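Side-chain contacts in putative gdp-fucose protein o-fucosyltransferase 1 (Caenorhabditis elegans, PDB 3ZY2), which belongs to the GDP-fucose protein O-fucosyltransferase family of the GT-B clan and holds guanosine-5'-diphosphate in a pocket in this structure: residues Leu31-Ala36 with Leu169-Ala174; Pro52-Ile57 with Glu118-Gly123; Ile339-Arg344 with Ser354-Ile359. All blocks are in the same frame, centred on the assembly; numbering follows the deposited sequence.

Contact 1. Residues Leu31-Ala36 with Leu169-Ala174; sequences LAFAKA and LAFSSA
The backbones behind Phe33 and Phe171 keep well apart, the nearest CA atoms across the contact being those of Phe33 and Ala174 at 10.1 Å, so the gap is bridged by side chains. The setting is the Rossmann-like parallel sheet of the first half of a GT-B fold: helix 20-37, which leads from strand 10-13 to strand 40-42, packs on the sheet, and strand 168-171 lies beside strand 10-13. Backbone hydrogen bonds that Leu169 and Phe171 share with Val12 document that pairing.

Two aromatic rings, reaching out from opposite directions, carry the contact. The pair is an offset edge-to-face (T-shaped) stack in which Phe33 turns its edge toward the face of Phe171; the planes stand at 81° and the ring centroids are 5.8 Å apart. With CG of Phe33 anti to the backbone N (chi1 176°), its ring extends from the helix toward the sheet, and chi1 of -58° turns the Phe171 ring, CG beside its own N, to meet it. Only 76 Å² is buried between the segments, both sides summed, yet both rings are buried in the protein, because other groups surround them. Trp157 makes a further edge-to-face pair with Phe33, Phe146 and Leu148 also touch Phe33, and Ile11 of strand 10-13 packs on Phe171.

The evidence for close fit is at the far ends of the rings: Phe33 CE2 lies 3.8 Å from Phe171 CZ and 4.0 Å from Phe171 CE1, beside the bond joining those two carbons.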
ATOM      1  N   LEU A  31      16.372   5.850   7.710  1.00 14.48           N
ATOM      2  CA  LEU A  31      17.380   6.124   8.727  1.00 15.10           C
ATOM      3  C   LEU A  31      16.736   6.744   9.970  1.00 15.56           C
ATOM      4  O   LEU A  31      17.021   6.303  11.088  1.00 16.80           O
ATOM      5  CB  LEU A  31      18.457   7.039   8.159  1.00 14.46           C
ATOM      6  CG  LEU A  31      19.518   6.315   7.314  1.00 14.29           C
ATOM      7  CD1 LEU A  31      20.227   7.286   6.388  1.00 16.00           C
ATOM      8  CD2 LEU A  31      20.546   5.609   8.178  1.00 13.90           C
ATOM      9  N   ALA A  32      15.863   7.731   9.755  1.00 15.46           N
ATOM     10  CA  ALA A  32      15.162   8.399  10.869  1.00 16.09           C
ATOM     11  C   ALA A  32      14.269   7.409  11.627  1.00 17.32           C
ATOM     12  O   ALA A  32      14.230   7.400  12.878  1.00 18.78           O
ATOM     13  CB  ALA A  32      14.374   9.570  10.354  1.00 16.02           C
ATOM     14  N   PHE A  33      13.561   6.570  10.866  1.00 16.41           N
ATOM     15  CA  PHE A  33      12.696   5.536  11.433  1.00 18.57           C
ATOM     16  C   PHE A  33      13.464   4.555  12.327  1.00 19.11           C
ATOM     17  O   PHE A  33      13.026   4.257  13.451  1.00 20.53           O
ATOM     18  CB  PHE A  33      11.990   4.823  10.279  1.00 17.32           C
ATOM     19  CG  PHE A  33      11.111   3.656  10.699  1.00 19.60           C
ATOM     20  CD1 PHE A  33       9.899   3.880  11.347  1.00 22.85           C
ATOM     21  CD2 PHE A  33      11.468   2.345  10.390  1.00 21.40           C
ATOM     22  CE1 PHE A  33       9.071   2.808  11.707  1.00 23.80           C
ATOM     23  CE2 PHE A  33      10.632   1.261  10.753  1.00 23.76           C
ATOM     24  CZ  PHE A  33       9.438   1.507  11.399  1.00 23.95           C
ATOM     25  N   ALA A  34      14.615   4.068  11.850  1.00 19.48           N
ATOM     26  CA  ALA A  34      15.436   3.114  12.605  1.00 20.21           C
ATOM     27  C   ALA A  34      15.942   3.739  13.901  1.00 21.50           C
ATOM     28  O   ALA A  34      15.930   3.091  14.949  1.00 22.33           O
ATOM     29  CB  ALA A  34      16.611   2.602  11.766  1.00 19.38           C
ATOM     30  N   LYS A  35      16.376   4.997  13.835  1.00 21.44           N
ATOM     31  CA  LYS A  35      16.876   5.686  15.019  1.00 22.66           C
ATOM     32  C   LYS A  35      15.747   5.824  16.032  1.00 23.81           C
ATOM     33  O   LYS A  35      15.955   5.586  17.234  1.00 25.57           O
ATOM     34  CB  LYS A  35      17.461   7.054  14.663  1.00 21.73           C
ATOM     35  CG  LYS A  35      18.124   7.773  15.867  1.00 23.56           C
ATOM     36  CD  LYS A  35      18.730   9.080  15.417  1.00 25.07           C
ATOM     37  CE  LYS A  35      19.640   9.686  16.481  1.00 28.60           C
ATOM     38  NZ  LYS A  35      20.582  10.648  15.847  1.00 31.10           N
ATOM     39  N   ALA A  36      14.558   6.180  15.547  1.00 23.33           N
ATOM     40  CA  ALA A  36      13.403   6.358  16.450  1.00 24.99           C
ATOM     41  C   ALA A  36      12.988   5.045  17.109  1.00 25.93           C
ATOM     42  O   ALA A  36      12.619   5.043  18.295  1.00 27.00           O
ATOM     43  CB  ALA A  36      12.238   6.994  15.712  1.00 24.54           C
ATOM     44  N   LEU A 169      12.849  -6.723  11.780  1.00 21.32           N
ATOM     45  CA  LEU A 169      11.696  -6.237  11.045  1.00 21.70           C
ATOM     46  C   LEU A 169      12.129  -6.123   9.596  1.00 20.87           C
ATOM     47  O   LEU A 169      13.093  -5.418   9.301  1.00 20.65           O
ATOM     48  CB  LEU A 169      11.249  -4.858  11.562  1.00 21.91           C
ATOM     49  CG  LEU A 169      10.384  -4.624  12.804  1.00 26.80           C
ATOM     50  CD1 LEU A 169      10.313  -5.795  13.807  1.00 25.61           C
ATOM     51  CD2 LEU A 169      10.770  -3.343  13.506  1.00 24.40           C
ATOM     52  N   ALA A 170      11.440  -6.813   8.695  1.00 19.89           N
ATOM     53  CA  ALA A 170      11.813  -6.835   7.282  1.00 19.35           C
ATOM     54  C   ALA A 170      10.725  -6.243   6.410  1.00 19.37           C
ATOM     55  O   ALA A 170       9.610  -6.733   6.403  1.00 19.26           O
ATOM     56  CB  ALA A 170      12.132  -8.259   6.840  1.00 19.56           C
ATOM     57  N   PHE A 171      11.057  -5.191   5.665  1.00 18.29           N
ATOM     58  CA  PHE A 171      10.088  -4.442   4.856  1.00 19.14           C
ATOM     59  C   PHE A 171      10.414  -4.550   3.357  1.00 20.36           C
ATOM     60  O   PHE A 171      11.516  -4.182   2.928  1.00 20.28           O
ATOM     61  CB  PHE A 171      10.125  -2.960   5.244  1.00 18.34           C
ATOM     62  CG  PHE A 171       9.835  -2.670   6.693  1.00 17.64           C
ATOM     63  CD1 PHE A 171      10.867  -2.654   7.649  1.00 19.12           C
ATOM     64  CD2 PHE A 171       8.543  -2.324   7.107  1.00 18.89           C
ATOM     65  CE1 PHE A 171      10.608  -2.346   8.970  1.00 21.01           C
ATOM     66  CE2 PHE A 171       8.289  -2.014   8.424  1.00 18.45           C
ATOM     67  CZ  PHE A 171       9.296  -2.042   9.368  1.00 21.18           C
ATOM     68  N   SER A 172       9.478  -5.029   2.545  1.00 22.60           N
ATOM     69  CA  SER A 172       9.744  -5.070   1.106  1.00 24.19           C
ATOM     70  C   SER A 172       9.538  -3.708   0.464  1.00 23.86           C
ATOM     71  O   SER A 172      10.069  -3.438  -0.616  1.00 25.85           O
ATOM     72  CB  SER A 172       8.933  -6.143   0.376  1.00 24.92           C
ATOM     73  OG  SER A 172       9.704  -6.694  -0.690  1.00 25.24           O
ATOM     74  N   SER A 173       8.801  -2.839   1.147  1.00 23.31           N
ATOM     75  CA  SER A 173       8.747  -1.440   0.762  1.00 23.56           C
ATOM     76  C   SER A 173       9.317  -0.580   1.877  1.00 22.10           C
ATOM     77  O   SER A 173       8.992  -0.770   3.041  1.00 22.98           O
ATOM     78  CB  SER A 173       7.319  -1.016   0.458  1.00 24.10           C
ATOM     79  OG  SER A 173       6.937  -1.505  -0.812  1.00 27.13           O
ATOM     80  N   ALA A 174      10.135   0.394   1.500  1.00 20.83           N
ATOM     81  CA  ALA A 174      10.803   1.240   2.484  1.00 19.74           C
ATOM     82  C   ALA A 174       9.780   1.868   3.427  1.00 19.69           C
ATOM     83  O   ALA A 174       8.817   2.491   2.949  1.00 19.61           O
ATOM     84  CB  ALA A 174      11.609   2.316   1.767  1.00 18.81           C
TER

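Contact 2. Residues Pro52-Ile57 with Glu118-Gly123; sequences PETKMI and EGNPFG
Thr54, just ahead of strand 55-57 in the two-stranded antiparallel sheet with strand 46-48, meets Asn120 and Pro121 at the start of helix 122-128. Pro121 occupies the N-cap position and follows a cis peptide bond, and a backbone bond from Gly123 N back to Gly119 O, 3.0 Å long, ties the start of the helix to the loop just before it.

The central interaction is a hydrogen bond from Thr54 OG1 to Asn120 OD1, 2.7 Å long. The hydroxyl approaches OD1 at a C=O...donor angle of 124°, tilted 23° from the carbonyl plane. Thr54 chi1 of -63° sets OG1 beside the backbone N and sends the methyl CG2 the other way, anti to that N. The two branches thus have different tasks: OG1 reaches the amide, whereas CG2 lies 4.0 Å from Pro121 CB. Pro121 itself is buried, touching Ile47 of strand 46-48, Cys16 of the Cys14-Cys16 disulfide, and Gln103 of the second subunit.

Water 1 adds a second, indirect link. It accepts from Thr54 N at 3.0 Å and from Asn120 ND2 at 3.3 Å. Direct bond and water together close a ring that runs through Thr54 N, CA, CB and OG1, across to Asn120 OD1, CG and ND2, and back by the water.

Both ends of the Asn120 amide are therefore in use, OD1 accepting directly from Thr54 and ND2 donating to the water that Thr54 N also holds. That use of opposite polarities should hold the amide's rotation and is consistent with its modelled orientation, and it means that the hydroxyl hydrogen of Thr54 is spent on OD1.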
ATOM      1  N   PRO A  52      20.965  -5.806 -18.432  1.00 30.44           N
ATOM      2  CA  PRO A  52      20.063  -6.858 -18.879  1.00 31.14           C
ATOM      3  C   PRO A  52      19.243  -7.430 -17.730  1.00 30.38           C
ATOM      4  O   PRO A  52      18.156  -7.988 -17.954  1.00 31.60           O
ATOM      5  CB  PRO A  52      21.014  -7.919 -19.439  1.00 32.02           C
ATOM      6  CG  PRO A  52      22.256  -7.196 -19.743  1.00 31.43           C
ATOM      7  CD  PRO A  52      22.374  -6.121 -18.725  1.00 30.93           C
ATOM      8  N   GLU A  53      19.756  -7.276 -16.508  1.00 28.78           N
ATOM      9  CA  GLU A  53      19.039  -7.698 -15.318  1.00 27.32           C
ATOM     10  C   GLU A  53      19.215  -6.638 -14.237  1.00 25.17           C
ATOM     11  O   GLU A  53      20.120  -5.814 -14.306  1.00 25.44           O
ATOM     12  CB  GLU A  53      19.482  -9.095 -14.842  1.00 28.72           C
ATOM     13  CG  GLU A  53      20.984  -9.285 -14.563  1.00 30.56           C
ATOM     14  CD  GLU A  53      21.840  -9.393 -15.841  1.00 33.19           C
ATOM     15  OE1 GLU A  53      21.472 -10.140 -16.769  1.00 33.53           O
ATOM     16  OE2 GLU A  53      22.885  -8.707 -15.909  1.00 34.18           O
ATOM     17  N   THR A  54      18.309  -6.649 -13.270  1.00 22.72           N
ATOM     18  CA  THR A  54      18.388  -5.760 -12.105  1.00 20.59           C
ATOM     19  C   THR A  54      19.696  -6.092 -11.364  1.00 19.51           C
ATOM     20  O   THR A  54      20.071  -7.267 -11.235  1.00 20.88           O
ATOM     21  CB  THR A  54      17.136  -5.993 -11.251  1.00 19.42           C
ATOM     22  OG1 THR A  54      15.987  -5.616 -12.021  1.00 21.08           O
ATOM     23  CG2 THR A  54      17.140  -5.193  -9.962  1.00 19.54           C
ATOM     24  N   LYS A  55      20.395  -5.061 -10.899  1.00 18.11           N
ATOM     25  CA  LYS A  55      21.686  -5.256 -10.269  1.00 17.98           C
ATOM     26  C   LYS A  55      21.692  -4.598  -8.894  1.00 16.73           C
ATOM     27  O   LYS A  55      21.276  -3.450  -8.769  1.00 16.12           O
ATOM     28  CB  LYS A  55      22.784  -4.650 -11.142  1.00 18.75           C
ATOM     29  CG  LYS A  55      24.187  -4.926 -10.634  1.00 20.94           C
ATOM     30  CD  LYS A  55      25.216  -4.211 -11.477  1.00 24.93           C
ATOM     31  CE  LYS A  55      26.617  -4.525 -10.979  1.00 28.92           C
ATOM     32  NZ  LYS A  55      27.671  -3.831 -11.768  1.00 32.04           N
ATOM     33  N   MET A  56      22.179  -5.328  -7.890  1.00 17.39           N
ATOM     34  CA  MET A  56      22.274  -4.809  -6.513  1.00 18.00           C
ATOM     35  C   MET A  56      23.634  -4.293  -6.215  1.00 17.01           C
ATOM     36  O   MET A  56      24.625  -5.005  -6.446  1.00 19.17           O
ATOM     37  CB  MET A  56      22.122  -5.927  -5.504  1.00 19.26           C
ATOM     38  CG  MET A  56      21.109  -6.907  -5.722  1.00 25.39           C
ATOM     39  SD  MET A  56      19.813  -5.928  -5.099  1.00 33.33           S
ATOM     40  CE  MET A  56      18.954  -5.898  -6.590  1.00  9.51           C
ATOM     41  N   ILE A  57      23.680  -3.103  -5.600  1.00 16.07           N
ATOM     42  CA  ILE A  57      24.937  -2.427  -5.328  1.00 15.69           C
ATOM     43  C   ILE A  57      25.112  -2.285  -3.813  1.00 15.61           C
ATOM     44  O   ILE A  57      24.254  -1.741  -3.156  1.00 15.73           O
ATOM     45  CB  ILE A  57      24.928  -1.009  -5.985  1.00 14.96           C
ATOM     46  CG1 ILE A  57      24.466  -1.034  -7.464  1.00 17.21           C
ATOM     47  CG2 ILE A  57      26.272  -0.308  -5.764  1.00 16.92           C
ATOM     48  CD1 ILE A  57      25.308  -1.873  -8.451  1.00 22.17           C
ATOM     49  N   GLU A 118       6.774 -10.635  -4.951  1.00 32.61           N
ATOM     50  CA  GLU A 118       6.255 -10.599  -6.319  1.00 33.24           C
ATOM     51  C   GLU A 118       6.698  -9.345  -7.078  1.00 32.14           C
ATOM     52  O   GLU A 118       6.717  -8.229  -6.529  1.00 31.80           O
ATOM     53  CB  GLU A 118       4.741 -10.857  -6.411  1.00 34.65           C
ATOM     54  CG  GLU A 118       3.830  -9.783  -5.848  1.00 37.08           C
ATOM     55  CD  GLU A 118       2.365  -9.972  -6.257  1.00 40.41           C
ATOM     56  OE1 GLU A 118       1.780 -11.047  -5.975  1.00 42.76           O
ATOM     57  OE2 GLU A 118       1.798  -9.042  -6.868  1.00 42.25           O
ATOM     58  N   GLY A 119       7.091  -9.562  -8.330  1.00 31.57           N
ATOM     59  CA  GLY A 119       7.528  -8.489  -9.208  1.00 30.83           C
ATOM     60  C   GLY A 119       9.010  -8.177  -9.108  1.00 29.90           C
ATOM     61  O   GLY A 119       9.769  -8.871  -8.426  1.00 29.71           O
ATOM     62  N   ASN A 120       9.403  -7.120  -9.810  1.00 29.08           N
ATOM     63  CA  ASN A 120      10.786  -6.670  -9.895  1.00 27.76           C
ATOM     64  C   ASN A 120      10.810  -5.213  -9.430  1.00 26.31           C
ATOM     65  O   ASN A 120      10.009  -4.400  -9.910  1.00 27.06           O
ATOM     66  CB  ASN A 120      11.254  -6.795 -11.351  1.00 28.96           C
ATOM     67  CG  ASN A 120      12.775  -6.948 -11.492  1.00 29.65           C
ATOM     68  OD1 ASN A 120      13.551  -6.120 -11.017  1.00 28.39           O
ATOM     69  ND2 ASN A 120      13.191  -7.994 -12.205  1.00 31.97           N
ATOM     70  N   PRO A 121      11.743  -4.844  -8.531  1.00 24.09           N
ATOM     71  CA  PRO A 121      12.926  -5.564  -8.043  1.00 23.20           C
ATOM     72  C   PRO A 121      12.719  -6.392  -6.783  1.00 22.66           C
ATOM     73  O   PRO A 121      13.688  -6.882  -6.236  1.00 21.79           O
ATOM     74  CB  PRO A 121      13.910  -4.430  -7.741  1.00 22.01           C
ATOM     75  CG  PRO A 121      13.013  -3.311  -7.272  1.00 22.53           C
ATOM     76  CD  PRO A 121      11.766  -3.424  -8.116  1.00 23.00           C
ATOM     77  N   PHE A 122      11.469  -6.559  -6.352  1.00 22.16           N
ATOM     78  CA  PHE A 122      11.142  -7.257  -5.105  1.00 22.51           C
ATOM     79  C   PHE A 122      11.750  -8.667  -5.038  1.00 22.96           C
ATOM     80  O   PHE A 122      12.466  -8.996  -4.082  1.00 23.30           O
ATOM     81  CB  PHE A 122       9.611  -7.301  -4.921  1.00 22.94           C
ATOM     82  CG  PHE A 122       8.974  -5.946  -4.952  1.00 22.88           C
ATOM     83  CD1 PHE A 122       8.955  -5.159  -3.805  1.00 22.60           C
ATOM     84  CD2 PHE A 122       8.421  -5.445  -6.137  1.00 24.00           C
ATOM     85  CE1 PHE A 122       8.381  -3.906  -3.818  1.00 22.44           C
ATOM     86  CE2 PHE A 122       7.847  -4.172  -6.165  1.00 25.26           C
ATOM     87  CZ  PHE A 122       7.826  -3.407  -5.005  1.00 23.86           C
ATOM     88  N   GLY A 123      11.456  -9.480  -6.048  1.00 23.24           N
ATOM     89  CA  GLY A 123      12.046 -10.812  -6.204  1.00 24.13           C
ATOM     90  C   GLY A 123      13.566 -10.832  -6.176  1.00 24.09           C
ATOM     91  O   GLY A 123      14.138 -11.410  -5.250  1.00 24.91           O
TER
HETATM   92  O   HOH W   1      16.073  -8.674 -13.580  1.00 19.87           O

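Contact 3. Residues Ile339-Arg344 with Ser354-Ile359; sequences IVKRER and SAFFGI
Lys341 and Arg344 of helix 335-346 pack against Ser354 and Phe356 of strand 354-356, an outermost strand of its parallel sheet within the chain. This is a helix-on-sheet contact of mixed character, burying 191 Å², both sides summed. The short axes come within 9.7 Å and run nearly antiparallel, at 154°.

The aliphatic part of Lys341 does the apolar work. Bent at chi2 (58°), its chain brings CD to 3.7 Å from Ser354 CB, and its CE meets the edge of the Phe356 ring at CE2, 3.9 Å away; the two side chains cross at about a right angle. Its ammonium group goes on to a salt bridge with Asp345.

Such packing belongs to the beta-alpha-beta unit formed by strand 327-330, helix 335-346 and strand 354-356, whose strands lie side by side and parallel. Phe328 of the first strand touches both Arg344 and Ser354.

Ser354 OG lies in the plane of the Arg344 guanidinium, at its edge, and receives a weak hydrogen bond from Arg344 NE, 3.2 Å long and bent to 128° at the hydrogen. Firmer holds on the same group come from Pro353 O, bonded to NH2, and Ala325 O, bonded to NH1.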
ATOM      1  N   ILE A 339      19.350  14.964  -4.446  1.00  9.96           N
ATOM      2  CA  ILE A 339      20.541  14.453  -3.753  1.00  9.83           C
ATOM      3  C   ILE A 339      21.616  15.551  -3.692  1.00 10.72           C
ATOM      4  O   ILE A 339      22.180  15.825  -2.628  1.00 11.77           O
ATOM      5  CB  ILE A 339      21.138  13.224  -4.485  1.00  9.90           C
ATOM      6  CG1 ILE A 339      20.221  12.011  -4.308  1.00 10.32           C
ATOM      7  CG2 ILE A 339      22.535  12.936  -3.881  1.00 10.55           C
ATOM      8  CD1 ILE A 339      20.613  10.839  -5.199  1.00 11.37           C
ATOM      9  N   VAL A 340      21.874  16.189  -4.829  1.00 10.56           N
ATOM     10  CA  VAL A 340      22.920  17.211  -4.895  1.00 10.48           C
ATOM     11  C   VAL A 340      22.544  18.407  -4.014  1.00 10.71           C
ATOM     12  O   VAL A 340      23.383  18.908  -3.266  1.00 11.42           O
ATOM     13  CB  VAL A 340      23.156  17.730  -6.316  1.00 10.75           C
ATOM     14  CG1 VAL A 340      24.325  18.718  -6.318  1.00 11.65           C
ATOM     15  CG2 VAL A 340      23.452  16.598  -7.281  1.00 10.46           C
ATOM     16  N   LYS A 341      21.305  18.878  -4.134  1.00 10.19           N
ATOM     17  CA  LYS A 341      20.837  20.023  -3.341  1.00 10.67           C
ATOM     18  C   LYS A 341      21.028  19.762  -1.846  1.00 11.53           C
ATOM     19  O   LYS A 341      21.586  20.619  -1.138  1.00 12.15           O
ATOM     20  CB  LYS A 341      19.351  20.303  -3.640  1.00 10.88           C
ATOM     21  CG  LYS A 341      18.751  21.449  -2.829  1.00 13.28           C
ATOM     22  CD  LYS A 341      19.538  22.743  -3.071  1.00 15.58           C
ATOM     23  CE  LYS A 341      18.771  24.006  -2.670  1.00 17.17           C
ATOM     24  NZ  LYS A 341      18.295  23.997  -1.242  1.00 17.33           N
ATOM     25  N   ARG A 342      20.604  18.592  -1.364  1.00 11.78           N
ATOM     26  CA  ARG A 342      20.758  18.257   0.058  1.00 11.64           C
ATOM     27  C   ARG A 342      22.218  18.134   0.499  1.00 11.96           C
ATOM     28  O   ARG A 342      22.576  18.541   1.621  1.00 11.86           O
ATOM     29  CB  ARG A 342      20.012  16.958   0.388  1.00 11.88           C
ATOM     30  CG  ARG A 342      18.505  17.093   0.226  1.00 11.49           C
ATOM     31  CD  ARG A 342      17.762  15.850   0.727  1.00 10.99           C
ATOM     32  NE  ARG A 342      18.227  14.624   0.077  1.00 10.45           N
ATOM     33  CZ  ARG A 342      17.491  13.891  -0.752  1.00 11.65           C
ATOM     34  NH1 ARG A 342      16.250  14.251  -1.068  1.00 13.03           N
ATOM     35  NH2 ARG A 342      17.999  12.769  -1.241  1.00 12.07           N
ATOM     36  N   GLU A 343      23.050  17.572  -0.372  1.00 11.45           N
ATOM     37  CA  GLU A 343      24.464  17.449  -0.045  1.00 12.10           C
ATOM     38  C   GLU A 343      25.069  18.843   0.079  1.00 12.83           C
ATOM     39  O   GLU A 343      25.792  19.155   1.045  1.00 12.84           O
ATOM     40  CB  GLU A 343      25.198  16.602  -1.094  1.00 12.36           C
ATOM     41  CG  GLU A 343      26.698  16.497  -0.744  1.00 15.71           C
ATOM     42  CD  GLU A 343      27.460  15.475  -1.570  1.00 17.76           C
ATOM     43  OE1 GLU A 343      26.802  14.621  -2.180  1.00 19.04           O
ATOM     44  OE2 GLU A 343      28.712  15.515  -1.552  1.00 20.84           O
ATOM     45  N   ARG A 344      24.747  19.694  -0.877  1.00 12.46           N
ATOM     46  CA  ARG A 344      25.276  21.060  -0.858  1.00 11.91           C
ATOM     47  C   ARG A 344      24.752  21.850   0.327  1.00 12.93           C
ATOM     48  O   ARG A 344      25.477  22.658   0.908  1.00 14.61           O
ATOM     49  CB  ARG A 344      24.972  21.768  -2.167  1.00 12.02           C
ATOM     50  CG  ARG A 344      25.718  21.106  -3.329  1.00 11.07           C
ATOM     51  CD  ARG A 344      25.409  21.830  -4.659  1.00  9.64           C
ATOM     52  NE  ARG A 344      25.972  23.200  -4.712  1.00 11.80           N
ATOM     53  CZ  ARG A 344      27.252  23.472  -4.951  1.00 12.10           C
ATOM     54  NH1 ARG A 344      28.120  22.482  -5.170  1.00 13.98           N
ATOM     55  NH2 ARG A 344      27.677  24.741  -4.970  1.00 12.11           N
ATOM     56  N   SER A 354      23.203  26.782  -4.630  1.00 15.04           N
ATOM     57  CA  SER A 354      22.523  26.066  -5.680  1.00 14.31           C
ATOM     58  C   SER A 354      21.425  26.936  -6.286  1.00 15.26           C
ATOM     59  O   SER A 354      20.962  27.917  -5.666  1.00 17.94           O
ATOM     60  CB  SER A 354      21.902  24.772  -5.151  1.00 14.15           C
ATOM     61  OG  SER A 354      22.890  23.954  -4.508  1.00 14.01           O
ATOM     62  N   ALA A 355      21.040  26.567  -7.498  1.00 15.23           N
ATOM     63  CA  ALA A 355      19.939  27.202  -8.218  1.00 14.41           C
ATOM     64  C   ALA A 355      19.266  26.109  -9.018  1.00 14.45           C
ATOM     65  O   ALA A 355      19.782  24.998  -9.101  1.00 13.94           O
ATOM     66  CB  ALA A 355      20.456  28.292  -9.154  1.00 15.29           C
ATOM     67  N   PHE A 356      18.125  26.433  -9.619  1.00 15.06           N
ATOM     68  CA  PHE A 356      17.382  25.486 -10.432  1.00 15.39           C
ATOM     69  C   PHE A 356      16.922  26.163 -11.705  1.00 15.79           C
ATOM     70  O   PHE A 356      16.597  27.356 -11.706  1.00 17.25           O
ATOM     71  CB  PHE A 356      16.166  24.965  -9.679  1.00 15.80           C
ATOM     72  CG  PHE A 356      16.511  24.182  -8.456  1.00 15.78           C
ATOM     73  CD1 PHE A 356      16.812  22.834  -8.553  1.00 14.24           C
ATOM     74  CD2 PHE A 356      16.544  24.807  -7.197  1.00 18.30           C
ATOM     75  CE1 PHE A 356      17.136  22.088  -7.430  1.00 15.78           C
ATOM     76  CE2 PHE A 356      16.871  24.068  -6.068  1.00 19.09           C
ATOM     77  CZ  PHE A 356      17.172  22.702  -6.194  1.00 16.75           C
ATOM     78  N   PHE A 357      16.887  25.399 -12.789  1.00 15.90           N
ATOM     79  CA  PHE A 357      16.338  25.922 -14.044  1.00 16.91           C
ATOM     80  C   PHE A 357      14.906  26.400 -13.847  1.00 18.49           C
ATOM     81  O   PHE A 357      14.103  25.762 -13.182  1.00 19.08           O
ATOM     82  CB  PHE A 357      16.410  24.882 -15.158  1.00 16.64           C
ATOM     83  CG  PHE A 357      17.807  24.578 -15.610  1.00 17.04           C
ATOM     84  CD1 PHE A 357      18.529  25.520 -16.337  1.00 16.68           C
ATOM     85  CD2 PHE A 357      18.404  23.361 -15.280  1.00 15.92           C
ATOM     86  CE1 PHE A 357      19.818  25.259 -16.748  1.00 17.29           C
ATOM     87  CE2 PHE A 357      19.702  23.083 -15.694  1.00 18.56           C
ATOM     88  CZ  PHE A 357      20.416  24.040 -16.420  1.00 18.02           C
ATOM     89  N   GLY A 358      14.626  27.574 -14.399  1.00 20.01           N
ATOM     90  CA  GLY A 358      13.256  28.152 -14.363  1.00 22.91           C
ATOM     91  C   GLY A 358      12.822  28.786 -13.048  1.00 24.72           C
ATOM     92  O   GLY A 358      11.654  29.228 -12.911  1.00 26.23           O
ATOM     93  N   ILE A 359      13.734  28.841 -12.080  1.00 25.61           N
ATOM     94  CA  ILE A 359      13.465  29.417 -10.759  1.00 27.29           C
ATOM     95  C   ILE A 359      14.355  30.635 -10.592  1.00 29.24           C
ATOM     96  O   ILE A 359      15.585  30.500 -10.578  1.00 29.85           O
ATOM     97  CB  ILE A 359      13.791  28.414  -9.599  1.00 27.28           C
ATOM     98  CG1 ILE A 359      12.937  27.150  -9.683  1.00 26.11           C
ATOM     99  CG2 ILE A 359      13.674  29.087  -8.214  1.00 28.57           C
ATOM    100  CD1 ILE A 359      11.444  27.353  -9.394  1.00 28.32           C
TER

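How the contacts relate
Contacts 1 and 2 belong to the first half of the chain; their centres are 20 Å apart, and they touch directly where Ser172 OG packs 3.6 Å from Phe122 CD1. Contact 3 lies on the opposite side of the chain's centre, about 27 Å from contact 1 and 30 Å from contact 2, between centres. Helix 20-37 nevertheless serves both halves: it carries Phe33, while its Asp25 forms a salt bridge with Arg342. Its start, with Phe20, Gly21 and Asn22, lines the guanosine-5'-diphosphate pocket, as do Thr335 and Phe336 on helix 335-346. The side chains of Pro121 and Phe356 each lie near a bound guanosine-5'-diphosphate without lining its pocket, at about 12 Å for Pro121 and about 11 Å for Phe356.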